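Alpha-1,3-glucanase (Bacillus circulans, PDB 5ZRU) hydrolyses alpha-1,3-glucan as a glycoside hydrolase of family GH87, this chain being its catalytic unit, which carries bound calcium and zinc ions. Local coordinates at residues N362-S368 with N393-N399; A411-G415 with F440-F445; G450-S454 with K485-F489. All coordinates share one frame. Residues are numbered along the deposited sequence.

Contact 1. Residues N362-S368 with N393-N399; sequences NSTVRNS and NNTFSYN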
ATOM      1  N   ASN A 362      12.442   1.549 -16.179  1.00  8.61           N
ATOM      2  CA  ASN A 362      11.442   2.085 -17.097  1.00 10.39           C
ATOM      3  C   ASN A 362      10.047   1.574 -16.774  1.00 11.97           C
ATOM      4  O   ASN A 362       9.216   1.409 -17.666  1.00 11.35           O
ATOM      5  CB  ASN A 362      11.810   1.758 -18.544  1.00 12.53           C
ATOM      6  CG  ASN A 362      13.101   2.403 -18.954  1.00 15.35           C
ATOM      7  OD1 ASN A 362      13.229   3.622 -18.898  1.00 13.22           O
ATOM      8  ND2 ASN A 362      14.079   1.591 -19.343  1.00 16.98           N
ATOM      9  N   SER A 363       9.782   1.336 -15.494  1.00  9.63           N
ATOM     10  CA  SER A 363       8.559   0.689 -15.054  1.00 10.00           C
ATOM     11  C   SER A 363       7.743   1.656 -14.205  1.00 10.75           C
ATOM     12  O   SER A 363       8.256   2.665 -13.712  1.00 10.20           O
ATOM     13  CB  SER A 363       8.880  -0.593 -14.274  1.00 10.92           C
ATOM     14  OG  SER A 363       9.541  -1.537 -15.107  1.00 10.01           O
ATOM     15  N   THR A 364       6.458   1.338 -14.046  1.00  7.99           N
ATOM     16  CA  THR A 364       5.496   2.319 -13.562  1.00  9.18           C
ATOM     17  C   THR A 364       4.464   1.667 -12.647  1.00 10.27           C
ATOM     18  O   THR A 364       4.000   0.555 -12.919  1.00  9.45           O
ATOM     19  CB  THR A 364       4.779   2.997 -14.747  1.00 11.65           C
ATOM     20  OG1 THR A 364       5.745   3.611 -15.619  1.00 12.77           O
ATOM     21  CG2 THR A 364       3.789   4.055 -14.254  1.00 10.45           C
ATOM     22  N   VAL A 365       4.099   2.363 -11.571  1.00  8.65           N
ATOM     23  CA  VAL A 365       2.850   2.103 -10.853  1.00  9.23           C
ATOM     24  C   VAL A 365       1.991   3.350 -10.999  1.00  9.48           C
ATOM     25  O   VAL A 365       2.443   4.457 -10.673  1.00 11.18           O
ATOM     26  CB  VAL A 365       3.069   1.776  -9.365  1.00  8.44           C
ATOM     27  CG1 VAL A 365       1.724   1.521  -8.691  1.00  8.84           C
ATOM     28  CG2 VAL A 365       4.001   0.579  -9.188  1.00  8.27           C
ATOM     29  N   ARG A 366       0.768   3.189 -11.507  1.00  8.51           N
ATOM     30  CA  ARG A 366      -0.063   4.365 -11.715  1.00  7.61           C
ATOM     31  C   ARG A 366      -1.536   4.061 -11.478  1.00  7.87           C
ATOM     32  O   ARG A 366      -1.993   2.920 -11.583  1.00  9.91           O
ATOM     33  CB  ARG A 366       0.133   4.962 -13.115  1.00 11.18           C
ATOM     34  CG  ARG A 366      -0.302   4.076 -14.255  1.00  9.99           C
ATOM     35  CD  ARG A 366       0.066   4.713 -15.610  1.00 13.66           C
ATOM     36  NE  ARG A 366      -0.434   3.897 -16.712  1.00 14.08           N
ATOM     37  CZ  ARG A 366       0.031   3.937 -17.956  1.00 24.42           C
ATOM     38  NH1 ARG A 366       1.030   4.756 -18.275  1.00 22.59           N
ATOM     39  NH2 ARG A 366      -0.494   3.142 -18.881  1.00 20.32           N
ATOM     40  N   ASN A 367      -2.266   5.124 -11.156  1.00  7.52           N
ATOM     41  CA  ASN A 367      -3.703   5.091 -10.892  1.00  9.66           C
ATOM     42  C   ASN A 367      -4.100   3.916 -10.008  1.00  7.61           C
ATOM     43  O   ASN A 367      -5.019   3.156 -10.316  1.00  7.75           O
ATOM     44  CB  ASN A 367      -4.514   5.077 -12.186  1.00 10.11           C
ATOM     45  CG  ASN A 367      -5.934   5.532 -11.954  1.00  9.25           C
ATOM     46  OD1 ASN A 367      -6.157   6.599 -11.394  1.00 11.77           O
ATOM     47  ND2 ASN A 367      -6.900   4.702 -12.325  1.00 12.55           N
ATOM     48  N   SER A 368      -3.427   3.794  -8.870  1.00  6.59           N
ATOM     49  CA  SER A 368      -3.645   2.660  -7.988  1.00  7.51           C
ATOM     50  C   SER A 368      -3.854   3.125  -6.552  1.00  8.89           C
ATOM     51  O   SER A 368      -3.424   4.208  -6.149  1.00  8.96           O
ATOM     52  CB  SER A 368      -2.472   1.677  -8.060  1.00  6.86           C
ATOM     53  OG  SER A 368      -2.401   1.075  -9.350  1.00  7.54           O
ATOM     54  N   ASN A 393      14.798   5.145 -14.259  1.00  8.98           N
ATOM     55  CA  ASN A 393      13.619   5.682 -14.948  1.00  9.46           C
ATOM     56  C   ASN A 393      12.316   4.997 -14.532  1.00 11.44           C
ATOM     57  O   ASN A 393      11.457   4.716 -15.366  1.00  9.92           O
ATOM     58  CB  ASN A 393      13.792   5.598 -16.468  1.00 10.00           C
ATOM     59  CG  ASN A 393      15.097   6.194 -16.938  1.00 17.60           C
ATOM     60  OD1 ASN A 393      15.654   7.079 -16.285  1.00 13.66           O
ATOM     61  ND2 ASN A 393      15.601   5.708 -18.081  1.00 15.35           N
ATOM     62  N   ASN A 394      12.139   4.744 -13.238  1.00 11.38           N
ATOM     63  CA  ASN A 394      10.865   4.212 -12.770  1.00 11.61           C
ATOM     64  C   ASN A 394       9.938   5.351 -12.348  1.00 10.99           C
ATOM     65  O   ASN A 394      10.387   6.436 -11.973  1.00  9.69           O
ATOM     66  CB  ASN A 394      11.079   3.229 -11.617  1.00 10.15           C
ATOM     67  CG  ASN A 394      11.833   1.984 -12.061  1.00 10.39           C
ATOM     68  OD1 ASN A 394      11.539   1.418 -13.114  1.00 10.13           O
ATOM     69  ND2 ASN A 394      12.813   1.564 -11.272  1.00 10.12           N
ATOM     70  N   THR A 395       8.632   5.104 -12.435  1.00  9.36           N
ATOM     71  CA  THR A 395       7.621   6.141 -12.245  1.00  9.99           C
ATOM     72  C   THR A 395       6.509   5.651 -11.327  1.00 11.28           C
ATOM     73  O   THR A 395       5.927   4.592 -11.577  1.00  9.58           O
ATOM     74  CB  THR A 395       6.995   6.548 -13.578  1.00 10.71           C
ATOM     75  OG1 THR A 395       8.016   7.019 -14.465  1.00 11.10           O
ATOM     76  CG2 THR A 395       5.925   7.625 -13.357  1.00 12.39           C
ATOM     77  N   PHE A 396       6.184   6.447 -10.308  1.00 10.01           N
ATOM     78  CA  PHE A 396       5.062   6.206  -9.397  1.00 10.03           C
ATOM     79  C   PHE A 396       4.143   7.420  -9.503  1.00 10.37           C
ATOM     80  O   PHE A 396       4.397   8.438  -8.851  1.00  9.79           O
ATOM     81  CB  PHE A 396       5.527   6.034  -7.940  1.00  7.98           C
ATOM     82  CG  PHE A 396       6.404   4.825  -7.689  1.00 10.04           C
ATOM     83  CD1 PHE A 396       6.174   3.618  -8.335  1.00  9.49           C
ATOM     84  CD2 PHE A 396       7.451   4.903  -6.776  1.00 11.05           C
ATOM     85  CE1 PHE A 396       6.993   2.510  -8.084  1.00 10.95           C
ATOM     86  CE2 PHE A 396       8.265   3.802  -6.517  1.00  8.26           C
ATOM     87  CZ  PHE A 396       8.043   2.608  -7.169  1.00  9.69           C
ATOM     88  N   SER A 397       3.075   7.337 -10.300  1.00  8.31           N
ATOM     89  CA  SER A 397       2.284   8.536 -10.548  1.00 10.31           C
ATOM     90  C   SER A 397       0.792   8.256 -10.468  1.00  8.97           C
ATOM     91  O   SER A 397       0.332   7.158 -10.774  1.00  8.34           O
ATOM     92  CB  SER A 397       2.629   9.160 -11.916  1.00 11.85           C
ATOM     93  OG  SER A 397       3.951   9.691 -11.872  1.00 14.10           O
ATOM     94  N   TYR A 398       0.043   9.283 -10.055  1.00  8.14           N
ATOM     95  CA  TYR A 398      -1.423   9.233 -10.002  1.00  9.60           C
ATOM     96  C   TYR A 398      -1.918   8.133  -9.070  1.00  9.88           C
ATOM     97  O   TYR A 398      -2.890   7.439  -9.368  1.00  8.82           O
ATOM     98  CB  TYR A 398      -2.027   9.071 -11.398  1.00 11.05           C
ATOM     99  CG  TYR A 398      -1.797  10.288 -12.270  1.00 10.61           C
ATOM    100  CD1 TYR A 398      -2.619  11.406 -12.163  1.00 10.17           C
ATOM    101  CD2 TYR A 398      -0.747  10.324 -13.181  1.00 11.88           C
ATOM    102  CE1 TYR A 398      -2.406  12.529 -12.955  1.00 11.72           C
ATOM    103  CE2 TYR A 398      -0.528  11.439 -13.976  1.00 11.92           C
ATOM    104  CZ  TYR A 398      -1.353  12.534 -13.852  1.00 15.16           C
ATOM    105  OH  TYR A 398      -1.120  13.632 -14.650  1.00 18.26           O
ATOM    106  N   ASN A 399      -1.275   7.992  -7.917  1.00  8.05           N
ATOM    107  CA  ASN A 399      -1.666   6.996  -6.931  1.00  8.95           C
ATOM    108  C   ASN A 399      -2.185   7.674  -5.674  1.00 10.56           C
ATOM    109  O   ASN A 399      -1.806   8.805  -5.359  1.00  9.22           O
ATOM    110  CB  ASN A 399      -0.489   6.089  -6.566  1.00  8.36           C
ATOM    111  CG  ASN A 399       0.076   5.381  -7.769  1.00  9.34           C
ATOM    112  OD1 ASN A 399      -0.617   4.587  -8.408  1.00  8.00           O
ATOM    113  ND2 ASN A 399       1.334   5.687  -8.114  1.00  9.96           N
TER
HETATM  114  O   HOH W   1       8.727   4.796 -15.918  1.00 14.74           O
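Strands 364-366 and 395-397 run side by side, their axes 4.7 Å apart and 4° from parallel, in register from Asn362 opposite Asn393 to Asn367 opposite Tyr398. Main-chain hydrogen bonds follow the parallel pattern, each strand donating and accepting in turn: Thr395 N to Ser363 O (2.8 Å), Val365 N to Thr395 O (2.9 Å), Ser397 N to Val365 O (3.0 Å) and, weakly, Asn367 N to Ser397 O (3.3 Å). Short CA-H...O contacts, such as Thr364 CA to Thr395 O at 3.0 Å, fill the intervals.

Asparagine side chains supplement this ladder. Asn394 OD1 accepts from Ser363 N (3.0 Å), while its ND2 is held by Thr360 O. Asn399 ND2 shares Val365 O (3.0 Å) with Ser397 N, and Asn399 OD1 takes Ser368 N (3.0 Å) just past the strand. At the exposed end, Asn393 ND2 reaches Asn362 OD1 (3.3 Å), while Asn362 ND2 bonds Asn337. A water joins Ser363 O (3.1 Å), Asn393 O (2.8 Å) and Thr395 OG1 (2.7 Å).

The main apolar contact lies on the face of Val365 and Phe396, where Val365 CG2 is 3.7 Å from Phe396 CE1; strand 354-357 packs against Val365 and strand 378-381 against Phe396. Thr364, Arg366, Thr395 and Ser397 project from the reverse face, where Arg366 forms a salt bridge with Glu342.

Asn362, Asn367, Asn393 and Tyr398 have positive phi, so both chains bend at matching positions. Polar ladders with an apolar inner face imply successive coils of a parallel beta-helix, with asparagine OD1 atoms taking main-chain amides, Ser363 N and Ser368 N, at the two ends.

Contact 2. Residues A411-G415 with F440-F445; sequences AFFGG and FPGYHF. With SO4 (sulfate ion), chain D.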
ATOM      1  N   ALA A 411       9.276   5.681  -1.837  1.00  6.75           N
ATOM      2  CA  ALA A 411      10.694   5.709  -1.492  1.00  8.12           C
ATOM      3  C   ALA A 411      11.569   5.398  -2.700  1.00 11.27           C
ATOM      4  O   ALA A 411      11.261   4.493  -3.483  1.00  9.67           O
ATOM      5  CB  ALA A 411      11.011   4.706  -0.375  1.00 10.49           C
ATOM      6  N   PHE A 412      12.685   6.129  -2.827  1.00  8.77           N
ATOM      7  CA  PHE A 412      13.725   5.806  -3.795  1.00  9.04           C
ATOM      8  C   PHE A 412      15.027   5.608  -3.028  1.00  8.58           C
ATOM      9  O   PHE A 412      15.378   6.430  -2.174  1.00  8.50           O
ATOM     10  CB  PHE A 412      13.919   6.899  -4.865  1.00  8.35           C
ATOM     11  CG  PHE A 412      12.711   7.148  -5.745  1.00  8.07           C
ATOM     12  CD1 PHE A 412      11.983   6.093  -6.283  1.00  9.43           C
ATOM     13  CD2 PHE A 412      12.314   8.450  -6.031  1.00 10.51           C
ATOM     14  CE1 PHE A 412      10.880   6.324  -7.096  1.00  6.96           C
ATOM     15  CE2 PHE A 412      11.204   8.704  -6.844  1.00 12.04           C
ATOM     16  CZ  PHE A 412      10.484   7.637  -7.380  1.00  9.38           C
ATOM     17  N   PHE A 413      15.741   4.528  -3.338  1.00  9.18           N
ATOM     18  CA  PHE A 413      16.970   4.196  -2.627  1.00 10.43           C
ATOM     19  C   PHE A 413      18.223   4.222  -3.494  1.00  9.09           C
ATOM     20  O   PHE A 413      19.325   4.027  -2.966  1.00  8.31           O
ATOM     21  CB  PHE A 413      16.811   2.824  -1.963  1.00  7.24           C
ATOM     22  CG  PHE A 413      15.666   2.783  -0.991  1.00 10.12           C
ATOM     23  CD1 PHE A 413      15.655   3.638   0.099  1.00 11.23           C
ATOM     24  CD2 PHE A 413      14.587   1.934  -1.182  1.00 11.65           C
ATOM     25  CE1 PHE A 413      14.593   3.642   0.996  1.00 12.55           C
ATOM     26  CE2 PHE A 413      13.526   1.925  -0.279  1.00 10.10           C
ATOM     27  CZ  PHE A 413      13.533   2.779   0.807  1.00 11.95           C
ATOM     28  N   GLY A 414      18.098   4.475  -4.790  1.00  8.78           N
ATOM     29  CA  GLY A 414      19.271   4.551  -5.636  1.00  9.48           C
ATOM     30  C   GLY A 414      18.871   4.591  -7.097  1.00  9.39           C
ATOM     31  O   GLY A 414      17.685   4.664  -7.431  1.00 10.95           O
ATOM     32  N   GLY A 415      19.888   4.532  -7.956  1.00 12.00           N
ATOM     33  CA  GLY A 415      19.673   4.584  -9.389  1.00 12.57           C
ATOM     34  C   GLY A 415      19.530   5.987  -9.954  1.00 13.07           C
ATOM     35  O   GLY A 415      20.072   6.951  -9.399  1.00 13.06           O
ATOM     36  N   PHE A 440      20.672   1.041   2.117  1.00 16.70           N
ATOM     37  CA  PHE A 440      20.544  -0.342   1.678  1.00 17.35           C
ATOM     38  C   PHE A 440      21.675  -0.744   0.742  1.00 16.31           C
ATOM     39  O   PHE A 440      22.328   0.111   0.135  1.00 15.96           O
ATOM     40  CB  PHE A 440      19.190  -0.544   0.985  1.00 16.87           C
ATOM     41  CG  PHE A 440      18.026  -0.361   1.915  1.00 20.84           C
ATOM     42  CD1 PHE A 440      17.959  -1.086   3.100  1.00 22.24           C
ATOM     43  CD2 PHE A 440      17.037   0.575   1.647  1.00 17.83           C
ATOM     44  CE1 PHE A 440      16.897  -0.913   3.982  1.00 26.12           C
ATOM     45  CE2 PHE A 440      15.975   0.755   2.526  1.00 19.17           C
ATOM     46  CZ  PHE A 440      15.905   0.014   3.696  1.00 21.40           C
ATOM     47  N   PRO A 441      21.937  -2.051   0.621  1.00 16.66           N
ATOM     48  CA  PRO A 441      22.929  -2.532  -0.348  1.00 15.76           C
ATOM     49  C   PRO A 441      22.564  -2.146  -1.770  1.00 16.66           C
ATOM     50  O   PRO A 441      21.404  -1.875  -2.094  1.00 16.76           O
ATOM     51  CB  PRO A 441      22.890  -4.058  -0.177  1.00 17.51           C
ATOM     52  CG  PRO A 441      22.396  -4.270   1.206  1.00 17.54           C
ATOM     53  CD  PRO A 441      21.434  -3.140   1.482  1.00 15.13           C
ATOM     54  N   GLY A 442      23.574  -2.123  -2.624  1.00 13.22           N
ATOM     55  CA  GLY A 442      23.363  -1.882  -4.040  1.00 15.18           C
ATOM     56  C   GLY A 442      23.780  -0.491  -4.479  1.00 17.41           C
ATOM     57  O   GLY A 442      24.591   0.184  -3.846  1.00 20.89           O
ATOM     58  N   TYR A 443      23.200  -0.060  -5.601  1.00 12.91           N
ATOM     59  CA  TYR A 443      23.518   1.246  -6.165  1.00 13.94           C
ATOM     60  C   TYR A 443      22.835   2.354  -5.385  1.00 13.72           C
ATOM     61  O   TYR A 443      21.687   2.205  -4.952  1.00 11.69           O
ATOM     62  CB  TYR A 443      23.067   1.336  -7.618  1.00 11.62           C
ATOM     63  CG  TYR A 443      23.580   0.227  -8.485  1.00 12.79           C
ATOM     64  CD1 TYR A 443      24.800   0.340  -9.141  1.00 19.46           C
ATOM     65  CD2 TYR A 443      22.839  -0.930  -8.654  1.00 17.35           C
ATOM     66  CE1 TYR A 443      25.263  -0.676  -9.948  1.00 19.26           C
ATOM     67  CE2 TYR A 443      23.286  -1.945  -9.452  1.00 16.15           C
ATOM     68  CZ  TYR A 443      24.498  -1.819 -10.095  1.00 18.20           C
ATOM     69  OH  TYR A 443      24.929  -2.850 -10.891  1.00 20.44           O
ATOM     70  N   HIS A 444      23.539   3.477  -5.229  1.00 12.67           N
ATOM     71  CA  HIS A 444      22.932   4.684  -4.676  1.00 10.19           C
ATOM     72  C   HIS A 444      22.813   5.739  -5.775  1.00 13.75           C
ATOM     73  O   HIS A 444      22.373   5.402  -6.882  1.00 12.83           O
ATOM     74  CB  HIS A 444      23.720   5.137  -3.444  1.00 14.31           C
ATOM     75  CG  HIS A 444      23.640   4.147  -2.323  1.00 12.97           C
ATOM     76  ND1 HIS A 444      24.688   3.880  -1.466  1.00 16.56           N
ATOM     77  CD2 HIS A 444      22.629   3.327  -1.948  1.00 13.82           C
ATOM     78  CE1 HIS A 444      24.318   2.948  -0.603  1.00 17.56           C
ATOM     79  NE2 HIS A 444      23.072   2.599  -0.872  1.00 15.26           N
ATOM     80  N   PHE A 445      23.170   7.002  -5.507  1.00 11.11           N
ATOM     81  CA  PHE A 445      22.754   8.100  -6.382  1.00 11.36           C
ATOM     82  C   PHE A 445      23.907   8.758  -7.128  1.00 10.64           C
ATOM     83  O   PHE A 445      23.719   9.842  -7.689  1.00 11.15           O
ATOM     84  CB  PHE A 445      21.984   9.158  -5.577  1.00 13.22           C
ATOM     85  CG  PHE A 445      20.733   8.625  -4.931  1.00 11.20           C
ATOM     86  CD1 PHE A 445      19.597   8.374  -5.695  1.00 11.26           C
ATOM     87  CD2 PHE A 445      20.703   8.342  -3.576  1.00  9.85           C
ATOM     88  CE1 PHE A 445      18.452   7.852  -5.110  1.00 10.48           C
ATOM     89  CE2 PHE A 445      19.570   7.821  -2.988  1.00  7.95           C
ATOM     90  CZ  PHE A 445      18.444   7.577  -3.759  1.00  9.32           C
TER
HETATM   91  S   SO4 D 602      26.843   4.614  -6.249  1.00 20.92           S
HETATM   92  O1  SO4 D 602      27.933   5.047  -5.370  1.00 29.30           O
HETATM   93  O2  SO4 D 602      25.776   5.598  -6.184  1.00 16.26           O
HETATM   94  O3  SO4 D 602      27.328   4.506  -7.625  1.00 25.03           O
HETATM   95  O4  SO4 D 602      26.354   3.314  -5.794  1.00 19.68           O
HETATM   96  O   HOH W   2      19.897   2.540  -0.235  1.00 15.11           O
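Phe440 opens segment 440-445, its ring edge on the face of Phe413, a T-shaped pair with centroids 4.8 Å apart and planes at 89°. One water accepts from Phe440 N (2.9 Å) and lies 3.2 Å from Phe413 O, one of several acceptors in reach. Tyr443 O receives a CA-H...O contact from Gly414 CA (3.4 Å); an ideal CB on Gly414 would clash with that oxygen (1.9 Å). His444 O accepts from Gly415 N (2.8 Å), the direct hydrogen bond between the segments. The His444 ring closes the loop, NE2 donating to Phe440 O (2.8 Å) and ND1 bonding Asp482, while His444 N holds O4 of a sulfate (2.9 Å), probably from crystallisation. Phe445 ends the segment with its ring face over Gly414 CA, a CH-pi contact 3.8 Å from the centroid. The Phe413 side chain, about 6 Å from a bound calcium ion, places this beta-helix turn beside a metal site. The loop folds over the end of strand 411-412, between strands 378-381 and 435-437.

Contact 3. Residues G450-S454 with K485-F489; sequences GIVFS and KNVTF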
ATOM      1  N   GLY A 450      18.950  12.804 -12.311  1.00 11.25           N
ATOM      2  CA  GLY A 450      17.925  13.628 -11.716  1.00 10.67           C
ATOM      3  C   GLY A 450      16.690  12.823 -11.370  1.00 13.96           C
ATOM      4  O   GLY A 450      16.214  12.028 -12.184  1.00 11.74           O
ATOM      5  N   ILE A 451      16.170  13.032 -10.166  1.00 10.43           N
ATOM      6  CA  ILE A 451      14.937  12.424  -9.686  1.00  8.74           C
ATOM      7  C   ILE A 451      13.952  13.545  -9.389  1.00 11.60           C
ATOM      8  O   ILE A 451      14.351  14.611  -8.907  1.00 13.81           O
ATOM      9  CB  ILE A 451      15.221  11.560  -8.433  1.00 10.06           C
ATOM     10  CG1 ILE A 451      15.884  10.239  -8.836  1.00  9.00           C
ATOM     11  CG2 ILE A 451      13.958  11.353  -7.572  1.00 10.92           C
ATOM     12  CD1 ILE A 451      16.462   9.453  -7.651  1.00  9.84           C
ATOM     13  N   VAL A 452      12.673  13.327  -9.702  1.00 10.61           N
ATOM     14  CA  VAL A 452      11.662  14.374  -9.602  1.00 10.03           C
ATOM     15  C   VAL A 452      10.486  13.878  -8.772  1.00 13.10           C
ATOM     16  O   VAL A 452       9.972  12.780  -9.014  1.00 11.20           O
ATOM     17  CB  VAL A 452      11.169  14.821 -10.992  1.00 10.74           C
ATOM     18  CG1 VAL A 452       9.958  15.736 -10.854  1.00 17.06           C
ATOM     19  CG2 VAL A 452      12.285  15.518 -11.750  1.00 14.55           C
ATOM     20  N   PHE A 453      10.047  14.701  -7.816  1.00  9.14           N
ATOM     21  CA  PHE A 453       8.751  14.566  -7.159  1.00 10.14           C
ATOM     22  C   PHE A 453       7.932  15.799  -7.504  1.00 11.32           C
ATOM     23  O   PHE A 453       8.429  16.923  -7.377  1.00 13.37           O
ATOM     24  CB  PHE A 453       8.884  14.467  -5.634  1.00  9.77           C
ATOM     25  CG  PHE A 453       9.648  13.259  -5.157  1.00 10.14           C
ATOM     26  CD1 PHE A 453      11.031  13.290  -5.038  1.00 11.43           C
ATOM     27  CD2 PHE A 453       8.973  12.096  -4.814  1.00  8.26           C
ATOM     28  CE1 PHE A 453      11.729  12.186  -4.587  1.00 11.16           C
ATOM     29  CE2 PHE A 453       9.667  10.981  -4.367  1.00 10.90           C
ATOM     30  CZ  PHE A 453      11.049  11.027  -4.249  1.00 10.75           C
ATOM     31  N   SER A 454       6.686  15.612  -7.933  1.00  9.87           N
ATOM     32  CA  SER A 454       5.921  16.801  -8.276  1.00  9.95           C
ATOM     33  C   SER A 454       4.435  16.567  -8.089  1.00 11.57           C
ATOM     34  O   SER A 454       3.959  15.427  -8.038  1.00  9.02           O
ATOM     35  CB  SER A 454       6.173  17.256  -9.719  1.00 12.73           C
ATOM     36  OG  SER A 454       5.394  16.481 -10.617  1.00 14.15           O
ATOM     37  N   LYS A 485      21.604  13.136  -4.027  1.00 11.90           N
ATOM     38  CA  LYS A 485      22.089  14.037  -5.065  1.00 13.99           C
ATOM     39  C   LYS A 485      21.104  14.118  -6.227  1.00  9.88           C
ATOM     40  O   LYS A 485      20.579  13.095  -6.669  1.00 12.64           O
ATOM     41  CB  LYS A 485      23.453  13.555  -5.573  1.00 17.41           C
ATOM     42  CG  LYS A 485      23.962  14.256  -6.793  1.00 21.95           C
ATOM     43  CD  LYS A 485      25.433  13.923  -7.061  1.00 28.32           C
ATOM     44  CE  LYS A 485      25.654  12.485  -7.490  1.00 25.80           C
ATOM     45  NZ  LYS A 485      27.018  12.338  -8.116  1.00 35.41           N
ATOM     46  N   ASN A 486      20.861  15.344  -6.711  1.00 12.54           N
ATOM     47  CA  ASN A 486      20.078  15.637  -7.919  1.00 10.62           C
ATOM     48  C   ASN A 486      18.607  15.223  -7.761  1.00 11.27           C
ATOM     49  O   ASN A 486      18.096  14.303  -8.411  1.00  9.33           O
ATOM     50  CB  ASN A 486      20.709  14.985  -9.158  1.00 10.97           C
ATOM     51  CG  ASN A 486      22.093  15.541  -9.473  1.00 17.01           C
ATOM     52  OD1 ASN A 486      22.404  16.688  -9.149  1.00 14.17           O
ATOM     53  ND2 ASN A 486      22.926  14.727 -10.110  1.00 16.52           N
ATOM     54  N   VAL A 487      17.922  15.954  -6.886  1.00 10.12           N
ATOM     55  CA  VAL A 487      16.515  15.706  -6.592  1.00 12.59           C
ATOM     56  C   VAL A 487      15.778  17.035  -6.639  1.00 12.00           C
ATOM     57  O   VAL A 487      16.252  18.034  -6.085  1.00 11.93           O
ATOM     58  CB  VAL A 487      16.308  15.025  -5.221  1.00  8.62           C
ATOM     59  CG1 VAL A 487      14.861  14.569  -5.089  1.00 10.99           C
ATOM     60  CG2 VAL A 487      17.245  13.837  -5.043  1.00  9.40           C
ATOM     61  N   THR A 488      14.628  17.050  -7.307  1.00 11.81           N
ATOM     62  CA  THR A 488      13.789  18.236  -7.392  1.00 11.97           C
ATOM     63  C   THR A 488      12.392  17.876  -6.921  1.00 11.44           C
ATOM     64  O   THR A 488      11.850  16.840  -7.329  1.00 13.13           O
ATOM     65  CB  THR A 488      13.739  18.776  -8.824  1.00 12.75           C
ATOM     66  OG1 THR A 488      15.072  18.996  -9.297  1.00 14.25           O
ATOM     67  CG2 THR A 488      12.948  20.093  -8.883  1.00 13.38           C
ATOM     68  N   PHE A 489      11.824  18.727  -6.064  1.00  9.67           N
ATOM     69  CA  PHE A 489      10.445  18.641  -5.596  1.00  9.95           C
ATOM     70  C   PHE A 489       9.719  19.876  -6.102  1.00 11.04           C
ATOM     71  O   PHE A 489      10.164  21.000  -5.843  1.00 13.13           O
ATOM     72  CB  PHE A 489      10.361  18.595  -4.067  1.00 10.16           C
ATOM     73  CG  PHE A 489      11.065  17.434  -3.449  1.00 10.08           C
ATOM     74  CD1 PHE A 489      12.440  17.428  -3.315  1.00 12.40           C
ATOM     75  CD2 PHE A 489      10.340  16.353  -2.979  1.00  9.33           C
ATOM     76  CE1 PHE A 489      13.088  16.365  -2.730  1.00 14.61           C
ATOM     77  CE2 PHE A 489      10.984  15.276  -2.405  1.00  9.84           C
ATOM     78  CZ  PHE A 489      12.360  15.284  -2.278  1.00 13.06           C
TER
HETATM   79  O   HOH W   3      15.811  16.422 -10.535  1.00 13.42           O
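The interlocking of these strands is clearest on the face carrying Ile451, Phe453, Val487 and Phe489. The Phe453 and Phe489 rings lie nearly parallel (7°), with centroids 4.8 Å apart, but are slid so far that they barely overlap; Phe453 CD1 approaches Phe489 CE2 to 3.3 Å. The Val487 methyl CG1 fits between the other strand's two side chains, 4.0 Å from Phe453 CE1 at the ring edge and 4.2 Å from Ile451 CG2. Met436 touches Ile451, Phe453 and Val487. Across the reverse face, Val452 pairs with Thr488, and a water sits 2.8 Å from Ile451 O and 3.0 Å from Thr488 OG1. Hydrogen bonds set this fit: Ile451 N to Asn486 O (2.9 Å), Thr488 N to Ile451 O (2.9 Å) and Phe453 N to Thr488 O (2.8 Å), with axes 4.8 Å apart at 10°. Like residues aligned in register, Phe453 beside Phe489 and Phe489 stacked on Phe515, form an aromatic ladder characteristic of right-handed parallel beta-helices of the pectate-lyase type.

The contacts follow one another along the chain without interleaving, all within catalytic domain D2, whose family is of the pectate-lyase-like clan. Contacts 1 and 3 join strands of the same long parallel sheet, their centres about 15 Å apart and nearest atoms about 6 Å; strand 419-421 lies between strands 395-397 and 451-459. Contact 2 belongs to another parallel sheet through strand 411-412, its centre about 18 Å from that of contact 1 and 14 Å from that of contact 3. Phe412 bridges them across the interior: its CE1 lies 3.7 Å from Phe396 CE2, its CD2 3.4 Å from Phe453 CZ. Successive coils are thus tied both along and across the beta-helix.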